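35 kDa hemin binding protein (Porphyromonas gingivalis, PDB 5Y1A) carries a thioredoxin domain and a beta-sandwich domain, takes its name from hemin binding, and is a cargo of the type IX secretion system. Local coordinates at residues 41-46 and 76-81; 185-190 and 204-209; 323-328 and 338-343; 295-300 and 319-324. All blocks are in the same frame, centred on the assembly; numbering follows the deposited sequence.

Overall arrangement
Interactions 1 and 2 touch, their centres 11 Å apart: Phe77 and His206 are joined through their backbones (Phe77 N to His206 O, 2.9 Å), as are Phe77 and Val208 (Phe77 O to Val208 N, 3.0 Å). A strand of the thioredoxin-like part is thereby tied to the beta-sandwich part. Interaction 1 also lies against the start of helix 51-63, where a CxxC sequence probably marks the redox site of a thioredoxin fold. Interactions 3 and 4 form a second group in the C-terminal module; their centres are 9 Å apart and they share Pro323 and Gly324. Interactions 2 and 3 are well separated, about 18 Å between nearest atoms.

Interaction 1 (41-46 and 76-81); sequences EVFTAE and TFVHYN
Thr44, Val42 and Val78 lose the most surface where strands 41-44 and 76-79 run side by side in parallel. Four backbone bonds set the register, pairing Val42 with Phe77 and Thr44 with His79. The straightest is Val78 N to Val42 O (2.7 Å, 172° at the hydrogen), which lies nearly along the C=O axis. Thr44 N, by contrast, approaches Val78 O from above the carbonyl plane at 3.2 Å.

Thr44 has OG1 anti to its backbone N (chi1 -168°), which puts CG2 in the crowded position between N and carbonyl carbon. From there CG2 sits over one face of the His79 imidazole, a CH-pi contact 3.6 Å from the ring centroid. The ring's rotation is held by a hydrogen bond from His79 ND1 to Asp82 OD2. On the same side of the sheet, Val42 lays CB over a face of the Phe77 ring, 4.0 Å from its centroid, while Val42 CG1 reaches Phe77 CE1 at 3.6 Å. Val78 points to the other side, where its CB meets the edge of the Phe43 ring at CD1.

Both sides of this buried parallel pair are covered, as expected in a thioredoxin fold. Val42 and Thr44 pack on helix 51-63, Thr44 touching Cys51 of the probable CxxC motif; Phe43 and Val78 pack on helix 89-102, and strand 207-220 flanks Thr76 and Phe77.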
# COMPACT_ATOMS: atom_id res chain seq x y z
N GLU A 41 -9.73 5.93 -6.76
CA GLU A 41 -10.13 4.65 -6.13
C GLU A 41 -11.04 3.94 -7.11
O GLU A 41 -12.10 4.45 -7.46
CB GLU A 41 -10.79 4.89 -4.74
CG GLU A 41 -9.73 5.41 -3.75
CD GLU A 41 -10.34 5.93 -2.46
OE1 GLU A 41 -11.14 6.87 -2.56
OE2 GLU A 41 -10.01 5.39 -1.37
N VAL A 42 -10.58 2.78 -7.60
CA VAL A 42 -11.31 2.01 -8.59
C VAL A 42 -11.92 0.76 -7.95
O VAL A 42 -11.24 0.02 -7.22
CB VAL A 42 -10.39 1.54 -9.72
CG1 VAL A 42 -11.24 0.83 -10.85
CG2 VAL A 42 -9.56 2.73 -10.21
N PHE A 43 -13.18 0.51 -8.28
CA PHE A 43 -13.95 -0.58 -7.64
C PHE A 43 -14.11 -1.73 -8.62
O PHE A 43 -14.62 -1.56 -9.72
CB PHE A 43 -15.28 -0.00 -7.14
CG PHE A 43 -15.08 1.26 -6.36
CD1 PHE A 43 -14.30 1.25 -5.20
CD2 PHE A 43 -15.60 2.47 -6.82
CE1 PHE A 43 -14.03 2.46 -4.52
CE2 PHE A 43 -15.34 3.68 -6.13
CZ PHE A 43 -14.58 3.66 -4.99
N THR A 44 -13.64 -2.91 -8.20
CA THR A 44 -13.39 -3.99 -9.14
C THR A 44 -13.54 -5.37 -8.47
O THR A 44 -13.56 -5.48 -7.23
CB THR A 44 -11.97 -3.82 -9.76
OG1 THR A 44 -11.80 -4.70 -10.88
CG2 THR A 44 -10.86 -4.09 -8.72
N ALA A 45 -13.64 -6.41 -9.28
CA ALA A 45 -13.62 -7.79 -8.78
C ALA A 45 -13.09 -8.78 -9.79
O ALA A 45 -13.23 -8.57 -11.00
CB ALA A 45 -15.00 -8.21 -8.30
N GLU A 46 -12.54 -9.88 -9.29
CA GLU A 46 -11.95 -10.90 -10.16
C GLU A 46 -12.98 -11.63 -11.02
O GLU A 46 -12.67 -12.13 -12.11
CB GLU A 46 -11.11 -11.87 -9.32
CG GLU A 46 -9.79 -11.20 -8.89
CD GLU A 46 -8.88 -12.11 -8.07
OE1 GLU A 46 -9.37 -13.17 -7.63
OE2 GLU A 46 -7.70 -11.74 -7.85
N THR A 76 -5.58 3.40 -7.25
CA THR A 76 -5.78 2.30 -6.31
C THR A 76 -6.98 1.47 -6.77
O THR A 76 -7.94 2.04 -7.30
CB THR A 76 -6.05 2.78 -4.88
OG1 THR A 76 -7.30 3.47 -4.83
CG2 THR A 76 -4.95 3.71 -4.38
N PHE A 77 -6.89 0.15 -6.63
CA PHE A 77 -7.98 -0.76 -7.00
C PHE A 77 -8.43 -1.45 -5.73
O PHE A 77 -7.62 -2.06 -5.03
CB PHE A 77 -7.54 -1.79 -8.04
CG PHE A 77 -7.34 -1.19 -9.41
CD1 PHE A 77 -8.30 -1.39 -10.42
CD2 PHE A 77 -6.20 -0.41 -9.69
CE1 PHE A 77 -8.15 -0.79 -11.69
CE2 PHE A 77 -6.03 0.17 -10.96
CZ PHE A 77 -7.00 -0.01 -11.97
N VAL A 78 -9.74 -1.36 -5.46
CA VAL A 78 -10.34 -1.87 -4.22
C VAL A 78 -11.25 -3.01 -4.63
O VAL A 78 -12.20 -2.81 -5.40
CB VAL A 78 -11.18 -0.79 -3.52
CG1 VAL A 78 -11.86 -1.37 -2.28
CG2 VAL A 78 -10.31 0.44 -3.13
N HIS A 79 -10.95 -4.21 -4.14
CA HIS A 79 -11.69 -5.41 -4.53
C HIS A 79 -12.86 -5.69 -3.60
O HIS A 79 -12.77 -5.42 -2.41
CB HIS A 79 -10.75 -6.60 -4.54
CG HIS A 79 -9.94 -6.70 -5.80
ND1 HIS A 79 -10.20 -7.64 -6.77
CD2 HIS A 79 -8.93 -5.93 -6.27
CE1 HIS A 79 -9.36 -7.46 -7.78
NE2 HIS A 79 -8.58 -6.43 -7.51
N TYR A 80 -13.95 -6.25 -4.15
CA TYR A 80 -15.05 -6.68 -3.31
C TYR A 80 -15.69 -7.99 -3.75
O TYR A 80 -15.82 -8.27 -4.95
CB TYR A 80 -16.12 -5.59 -3.19
CG TYR A 80 -17.08 -5.82 -2.04
CD1 TYR A 80 -16.61 -5.79 -0.73
CD2 TYR A 80 -18.44 -6.04 -2.25
CE1 TYR A 80 -17.43 -5.98 0.35
CE2 TYR A 80 -19.32 -6.24 -1.13
CZ TYR A 80 -18.77 -6.20 0.16
OH TYR A 80 -19.50 -6.37 1.32
N ASN A 81 -16.11 -8.79 -2.76
CA ASN A 81 -16.79 -10.07 -3.05
C ASN A 81 -15.98 -10.99 -3.96
O ASN A 81 -16.50 -11.57 -4.93
CB ASN A 81 -18.21 -9.87 -3.60
CG ASN A 81 -19.21 -9.50 -2.51
OD1 ASN A 81 -18.88 -9.53 -1.34
ND2 ASN A 81 -20.43 -9.13 -2.91

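Interaction 2 (185-190 and 204-209); sequences LKNNMK and HQHTVL
Lys186 NZ is held by two hydrogen bonds, one to Asn187 O at 2.8 Å, nearly along the C=O axis, and one to Lys243 O. The two segments make an antiparallel pairing interrupted by two G1 beta bulges. In one, His206 and Thr207 both face Lys186; in the other, Asn188 and Met189 both face His204. The first residue of each bulge has positive phi. Within the pairing, Lys186 N donates to Thr207 O on a lone pair at 2.9 Å, and Leu185 CA adds a weaker CA-H...O contact to Thr207 O at 3.3 Å.

Between the bulges, side-chain amides join the two segments. Gln205, bent at chi2 (-64°), turns its carboxamide back across the pairing. Its OE1 accepts from Asn188 N, which stands above the amide carbonyl plane, and its NE2 donates to Asn188 OD1 at 3.0 Å, with that oxygen in the Gln205 amide plane. Two nearly straight bonds thus fix the rotation of this group, and the two amide planes are almost perpendicular. Asn187 reaches beside it, OD1 taking the backbone N of His206 at 2.7 Å. Within the second bulge, Met189 and His204 are hydrogen-bonded in both directions through their backbones, the bond from Met189 N to His204 O being practically linear (178°).

Leu185 CD2 presses on Val208 CG2 at 3.5 Å, tighter than usual, and Thr76 packs against both residues. Met189, fully extended, meets Leu209 tip to tip, CE to CD2 at 4.0 Å. The His204 ring bonds to Gln195 through NE2, whereas its buried ND1 has no partner in the model.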
# COMPACT_ATOMS: atom_id res chain seq x y z
N LEU A 185 -0.03 -0.95 -1.57
CA LEU A 185 -0.51 -1.26 -2.93
C LEU A 185 0.43 -2.28 -3.53
O LEU A 185 1.63 -2.14 -3.41
CB LEU A 185 -0.52 0.02 -3.80
CG LEU A 185 -1.39 1.15 -3.22
CD1 LEU A 185 -1.25 2.42 -4.07
CD2 LEU A 185 -2.85 0.70 -3.16
N LYS A 186 -0.13 -3.31 -4.17
CA LYS A 186 0.66 -4.39 -4.78
C LYS A 186 0.53 -4.32 -6.30
O LYS A 186 -0.60 -4.32 -6.82
CB LYS A 186 0.18 -5.75 -4.26
CG LYS A 186 1.00 -6.95 -4.77
CD LYS A 186 2.41 -6.95 -4.17
CE LYS A 186 3.29 -8.08 -4.73
NZ LYS A 186 3.84 -7.77 -6.07
N ASN A 187 1.67 -4.25 -6.99
CA ASN A 187 1.73 -4.23 -8.46
C ASN A 187 2.16 -5.58 -9.00
O ASN A 187 2.67 -6.41 -8.22
CB ASN A 187 2.67 -3.15 -8.96
CG ASN A 187 2.27 -1.78 -8.44
OD1 ASN A 187 1.09 -1.40 -8.50
ND2 ASN A 187 3.24 -1.04 -7.91
N ASN A 188 1.99 -5.77 -10.31
CA ASN A 188 2.32 -7.06 -10.95
C ASN A 188 1.85 -8.26 -10.15
O ASN A 188 2.62 -9.21 -9.88
CB ASN A 188 3.82 -7.15 -11.23
CG ASN A 188 4.28 -6.11 -12.20
OD1 ASN A 188 3.58 -5.79 -13.16
ND2 ASN A 188 5.48 -5.56 -11.97
N MET A 189 0.59 -8.22 -9.78
CA MET A 189 0.06 -9.18 -8.85
C MET A 189 -0.71 -10.27 -9.55
O MET A 189 -1.64 -9.99 -10.30
CB MET A 189 -0.88 -8.46 -7.85
CG MET A 189 -1.54 -9.41 -6.85
SD MET A 189 -2.76 -8.55 -5.75
CE MET A 189 -3.22 -9.92 -4.72
N LYS A 190 -0.35 -11.52 -9.29
CA LYS A 190 -1.13 -12.63 -9.82
C LYS A 190 -2.51 -12.65 -9.15
O LYS A 190 -2.59 -12.62 -7.93
CB LYS A 190 -0.42 -13.97 -9.57
CG LYS A 190 -1.20 -15.15 -10.18
CD LYS A 190 -0.36 -16.44 -10.20
CE LYS A 190 -1.03 -17.52 -11.08
NZ LYS A 190 -0.52 -18.90 -10.72
N HIS A 204 -2.90 -7.91 -11.81
CA HIS A 204 -3.49 -6.73 -11.15
C HIS A 204 -2.39 -5.69 -10.96
O HIS A 204 -1.21 -6.04 -10.88
CB HIS A 204 -4.09 -7.10 -9.78
CG HIS A 204 -5.28 -8.00 -9.87
ND1 HIS A 204 -5.46 -9.07 -9.01
CD2 HIS A 204 -6.33 -8.00 -10.71
CE1 HIS A 204 -6.60 -9.67 -9.32
NE2 HIS A 204 -7.14 -9.04 -10.34
N GLN A 205 -2.78 -4.41 -10.91
CA GLN A 205 -1.84 -3.34 -10.61
C GLN A 205 -2.43 -2.41 -9.54
O GLN A 205 -3.65 -2.30 -9.46
CB GLN A 205 -1.56 -2.50 -11.85
CG GLN A 205 -1.00 -3.27 -13.02
CD GLN A 205 0.35 -3.87 -12.75
OE1 GLN A 205 1.03 -3.50 -11.78
NE2 GLN A 205 0.79 -4.79 -13.63
N HIS A 206 -1.57 -1.76 -8.77
CA HIS A 206 -1.98 -0.69 -7.84
C HIS A 206 -3.11 -1.18 -6.92
O HIS A 206 -4.06 -0.45 -6.65
CB HIS A 206 -2.43 0.56 -8.64
CG HIS A 206 -1.54 0.90 -9.79
ND1 HIS A 206 -0.22 1.27 -9.62
CD2 HIS A 206 -1.78 0.93 -11.13
CE1 HIS A 206 0.32 1.51 -10.81
NE2 HIS A 206 -0.59 1.29 -11.73
N THR A 207 -2.99 -2.42 -6.42
CA THR A 207 -4.12 -3.08 -5.77
C THR A 207 -4.00 -2.97 -4.24
O THR A 207 -2.97 -3.31 -3.66
CB THR A 207 -4.19 -4.52 -6.26
OG1 THR A 207 -4.47 -4.49 -7.67
CG2 THR A 207 -5.28 -5.34 -5.54
N VAL A 208 -5.05 -2.47 -3.59
CA VAL A 208 -4.99 -2.28 -2.15
C VAL A 208 -5.02 -3.61 -1.40
O VAL A 208 -5.97 -4.37 -1.55
CB VAL A 208 -6.16 -1.42 -1.64
CG1 VAL A 208 -6.05 -1.26 -0.13
CG2 VAL A 208 -6.15 -0.05 -2.34
N LEU A 209 -3.98 -3.91 -0.63
CA LEU A 209 -4.01 -5.11 0.23
C LEU A 209 -4.00 -4.82 1.71
O LEU A 209 -4.36 -5.73 2.52
CB LEU A 209 -2.83 -6.06 -0.08
CG LEU A 209 -2.83 -6.55 -1.53
CD1 LEU A 209 -1.66 -7.55 -1.67
CD2 LEU A 209 -4.17 -7.18 -1.98

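Interaction 3 (323-328 and 338-343); sequences PGVYVV and FLKVLV
Strands 324-328 and 338-343 run antiparallel, 156° between their directions, and six backbone hydrogen bonds join three pairs in both directions: Gly324 with Val343, Tyr326 with Val341, Val328 with Leu339. In the backbone conformation of Gly324 a CB would jam against the preceding carbonyl O.

Tyr326, CG anti to its carbonyl carbon (chi1 -61°), swings its ring along the strand pair toward Val343. Ring atom CE2 meets Val343 CG2 at 3.6 Å, the two side chains crossing obliquely, and OH is hydrogen-bonded to the backbone O of Val322. On the same side of the sheet, Val328 CG2 touches Val341 CG2 at 3.8 Å, and both residues pack on Ile297. On the reverse side, Val325 spreads its two methyls between neighbours: CG1 presses on Lys340 CG at 3.4 Å, a tight carbon pair, and CG2 rests at 3.8 Å from Leu342 CD1. Lys340 then bends at chi3 to carry its amine to a salt bridge with Asp159. Val327 CG1 comes to the edge of the Phe338 ring.

Such pairing is that of a beta hairpin, here formed by the last two strands of the chain, in a C-terminal module consistent with the sorting domain of type IX secretion cargo.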
# COMPACT_ATOMS: atom_id res chain seq x y z
N PRO A 323 25.66 -13.17 -0.43
CA PRO A 323 25.43 -12.12 0.56
C PRO A 323 23.97 -11.69 0.63
O PRO A 323 23.29 -11.57 -0.40
CB PRO A 323 26.33 -10.98 0.08
CG PRO A 323 27.49 -11.72 -0.55
CD PRO A 323 26.76 -12.78 -1.35
N GLY A 324 23.50 -11.50 1.85
CA GLY A 324 22.12 -11.16 2.09
C GLY A 324 21.73 -11.61 3.47
O GLY A 324 22.55 -12.17 4.22
N VAL A 325 20.48 -11.36 3.83
CA VAL A 325 19.98 -11.75 5.14
C VAL A 325 19.17 -13.04 4.98
O VAL A 325 18.41 -13.19 4.02
CB VAL A 325 19.09 -10.65 5.79
CG1 VAL A 325 18.54 -11.17 7.11
CG2 VAL A 325 19.87 -9.36 5.99
N TYR A 326 19.39 -13.96 5.92
CA TYR A 326 18.67 -15.24 5.97
C TYR A 326 18.00 -15.43 7.33
O TYR A 326 18.49 -14.93 8.34
CB TYR A 326 19.63 -16.40 5.72
CG TYR A 326 20.28 -16.33 4.35
CD1 TYR A 326 19.77 -17.06 3.27
CD2 TYR A 326 21.38 -15.50 4.13
CE1 TYR A 326 20.37 -16.98 2.00
CE2 TYR A 326 21.98 -15.40 2.85
CZ TYR A 326 21.46 -16.15 1.80
OH TYR A 326 22.03 -16.06 0.56
N VAL A 327 16.89 -16.15 7.34
CA VAL A 327 16.26 -16.57 8.59
C VAL A 327 16.50 -18.06 8.79
O VAL A 327 16.18 -18.88 7.92
CB VAL A 327 14.74 -16.29 8.57
CG1 VAL A 327 14.07 -16.78 9.87
CG2 VAL A 327 14.49 -14.80 8.40
N VAL A 328 17.10 -18.41 9.93
CA VAL A 328 17.31 -19.81 10.24
C VAL A 328 16.28 -20.20 11.27
O VAL A 328 16.20 -19.58 12.33
CB VAL A 328 18.71 -20.08 10.81
CG1 VAL A 328 18.91 -21.59 11.01
CG2 VAL A 328 19.79 -19.50 9.89
N PHE A 338 13.98 -18.62 15.83
CA PHE A 338 14.20 -17.93 14.56
C PHE A 338 15.40 -17.00 14.74
O PHE A 338 15.38 -16.15 15.63
CB PHE A 338 12.96 -17.11 14.16
CG PHE A 338 11.73 -17.96 13.89
CD1 PHE A 338 11.31 -18.20 12.59
CD2 PHE A 338 11.01 -18.51 14.95
CE1 PHE A 338 10.18 -19.00 12.34
CE2 PHE A 338 9.89 -19.30 14.72
CZ PHE A 338 9.46 -19.54 13.41
N LEU A 339 16.44 -17.21 13.94
CA LEU A 339 17.66 -16.41 14.01
C LEU A 339 17.83 -15.71 12.69
O LEU A 339 17.59 -16.30 11.65
CB LEU A 339 18.88 -17.30 14.24
CG LEU A 339 19.21 -17.96 15.57
CD1 LEU A 339 19.79 -19.31 15.25
CD2 LEU A 339 20.23 -17.13 16.36
N LYS A 340 18.20 -14.44 12.73
CA LYS A 340 18.48 -13.68 11.52
C LYS A 340 20.00 -13.72 11.32
O LYS A 340 20.75 -13.29 12.20
CB LYS A 340 17.97 -12.24 11.69
CG LYS A 340 18.04 -11.37 10.44
CD LYS A 340 17.72 -9.88 10.73
CE LYS A 340 16.24 -9.62 11.08
NZ LYS A 340 15.88 -8.17 10.78
N VAL A 341 20.45 -14.29 10.20
CA VAL A 341 21.88 -14.35 9.90
C VAL A 341 22.21 -13.47 8.69
O VAL A 341 21.54 -13.55 7.66
CB VAL A 341 22.32 -15.82 9.62
CG1 VAL A 341 23.76 -15.86 9.12
CG2 VAL A 341 22.16 -16.66 10.91
N LEU A 342 23.24 -12.64 8.80
CA LEU A 342 23.62 -11.80 7.66
C LEU A 342 24.91 -12.34 7.04
O LEU A 342 25.96 -12.40 7.69
CB LEU A 342 23.77 -10.34 8.07
CG LEU A 342 23.90 -9.33 6.92
CD1 LEU A 342 23.22 -8.02 7.32
CD2 LEU A 342 25.33 -9.06 6.56
N VAL A 343 24.81 -12.79 5.79
CA VAL A 343 25.98 -13.28 5.06
C VAL A 343 26.57 -12.04 4.36
O VAL A 343 25.89 -11.42 3.53
CB VAL A 343 25.59 -14.39 4.01
CG1 VAL A 343 26.79 -14.73 3.09
CG2 VAL A 343 25.02 -15.65 4.71

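Interaction 4 (295-300 and 319-324); sequences GKIVVE and ESLVPG
Leu321 points its CB toward segment 295-300 and crosses Ile297 at about a right angle. Its CB lies 3.5 Å from Gly295 O and also touches the hydroxyl of Tyr326. CG, anti to the carbonyl carbon (chi1 -60°), comes slightly closer to that oxygen, 3.4 Å from Gly295 O. At the tip, CD1 rests on the side of Ile297, meeting its CG1 at 3.7 Å and its CD1 at 3.8 Å.

The same carbonyl oxygen holds the Leu321 backbone: Leu321 N donates to Gly295 O at 2.9 Å, with 166° at the hydrogen and the donor on a lone pair. This joins the turn of the small hairpin 291-293/296-298 to the loop that leads into strand 324-332. Ile297, on the hairpin, lies against Val328 and Val308 of the four-stranded sheet, consistent with a small beta-sandwich. Gly295 has positive phi (75°), which favours glycine. A second tie comes from Asn318, whose OD1 accepts from Ile297 N. On the exposed side, Lys296 CB only grazes Glu319 CA at 4.5 Å; Lys296 NZ and Glu319 OE1 are 5.9 Å apart and do not touch, and Glu319 OE1 instead forms a salt bridge with Lys317.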
# COMPACT_ATOMS: atom_id res chain seq x y z
N GLY A 295 30.66 -20.45 3.33
CA GLY A 295 29.41 -20.26 2.59
C GLY A 295 28.14 -20.90 3.15
O GLY A 295 27.08 -20.77 2.55
N LYS A 296 28.24 -21.58 4.29
CA LYS A 296 27.06 -22.21 4.88
C LYS A 296 26.82 -21.76 6.34
O LYS A 296 27.75 -21.32 7.02
CB LYS A 296 27.16 -23.74 4.78
CG LYS A 296 27.79 -24.43 5.96
CD LYS A 296 28.17 -25.88 5.63
CE LYS A 296 26.99 -26.84 5.74
NZ LYS A 296 27.01 -27.85 4.64
N ILE A 297 25.57 -21.87 6.80
CA ILE A 297 25.26 -21.55 8.19
C ILE A 297 25.51 -22.79 9.05
O ILE A 297 25.08 -23.91 8.70
CB ILE A 297 23.83 -20.96 8.35
CG1 ILE A 297 23.73 -19.65 7.55
CG2 ILE A 297 23.45 -20.74 9.85
CD1 ILE A 297 22.31 -19.10 7.42
N VAL A 298 26.23 -22.57 10.15
CA VAL A 298 26.57 -23.63 11.08
C VAL A 298 25.97 -23.31 12.44
O VAL A 298 25.98 -22.15 12.88
CB VAL A 298 28.11 -23.82 11.18
CG1 VAL A 298 28.48 -24.96 12.15
CG2 VAL A 298 28.73 -24.06 9.79
N VAL A 299 25.42 -24.34 13.08
CA VAL A 299 24.93 -24.25 14.46
C VAL A 299 25.61 -25.36 15.26
O VAL A 299 25.48 -26.54 14.93
CB VAL A 299 23.39 -24.42 14.52
CG1 VAL A 299 22.87 -24.35 15.96
CG2 VAL A 299 22.71 -23.35 13.66
N GLU A 300 26.41 -24.98 16.25
CA GLU A 300 27.19 -25.96 17.02
C GLU A 300 26.38 -26.51 18.19
O GLU A 300 26.73 -27.55 18.77
CB GLU A 300 28.51 -25.36 17.51
CG GLU A 300 29.61 -25.30 16.46
CD GLU A 300 30.92 -24.78 17.01
OE1 GLU A 300 31.33 -25.21 18.11
OE2 GLU A 300 31.55 -23.92 16.35
N GLU A 319 23.94 -23.87 1.43
CA GLU A 319 25.22 -24.05 0.75
C GLU A 319 25.49 -22.89 -0.21
O GLU A 319 24.57 -22.39 -0.88
CB GLU A 319 25.21 -25.39 -0.02
CG GLU A 319 26.53 -25.77 -0.67
CD GLU A 319 26.43 -27.06 -1.46
OE1 GLU A 319 25.64 -27.94 -1.06
OE2 GLU A 319 27.14 -27.20 -2.48
N SER A 320 26.76 -22.47 -0.27
CA SER A 320 27.21 -21.37 -1.14
C SER A 320 26.29 -20.16 -1.09
O SER A 320 25.95 -19.59 -2.12
CB SER A 320 27.40 -21.84 -2.60
OG SER A 320 28.28 -22.95 -2.62
N LEU A 321 25.88 -19.78 0.11
CA LEU A 321 24.93 -18.68 0.29
C LEU A 321 25.54 -17.36 -0.16
O LEU A 321 26.66 -17.00 0.26
CB LEU A 321 24.49 -18.59 1.75
CG LEU A 321 23.78 -19.82 2.33
CD1 LEU A 321 23.51 -19.57 3.82
CD2 LEU A 321 22.48 -20.14 1.57
N VAL A 322 24.81 -16.65 -1.01
CA VAL A 322 25.25 -15.35 -1.49
C VAL A 322 24.95 -14.31 -0.40
O VAL A 322 24.09 -14.55 0.45
CB VAL A 322 24.57 -14.93 -2.82
CG1 VAL A 322 24.87 -15.95 -3.93
CG2 VAL A 322 23.05 -14.70 -2.64
N PRO A 323 25.66 -13.17 -0.43
CA PRO A 323 25.43 -12.12 0.56
C PRO A 323 23.97 -11.69 0.63
O PRO A 323 23.29 -11.57 -0.40
CB PRO A 323 26.33 -10.98 0.08
CG PRO A 323 27.49 -11.72 -0.55
CD PRO A 323 26.76 -12.78 -1.35
N GLY A 324 23.50 -11.50 1.85
CA GLY A 324 22.12 -11.16 2.09
C GLY A 324 21.73 -11.61 3.47
O GLY A 324 22.55 -12.17 4.22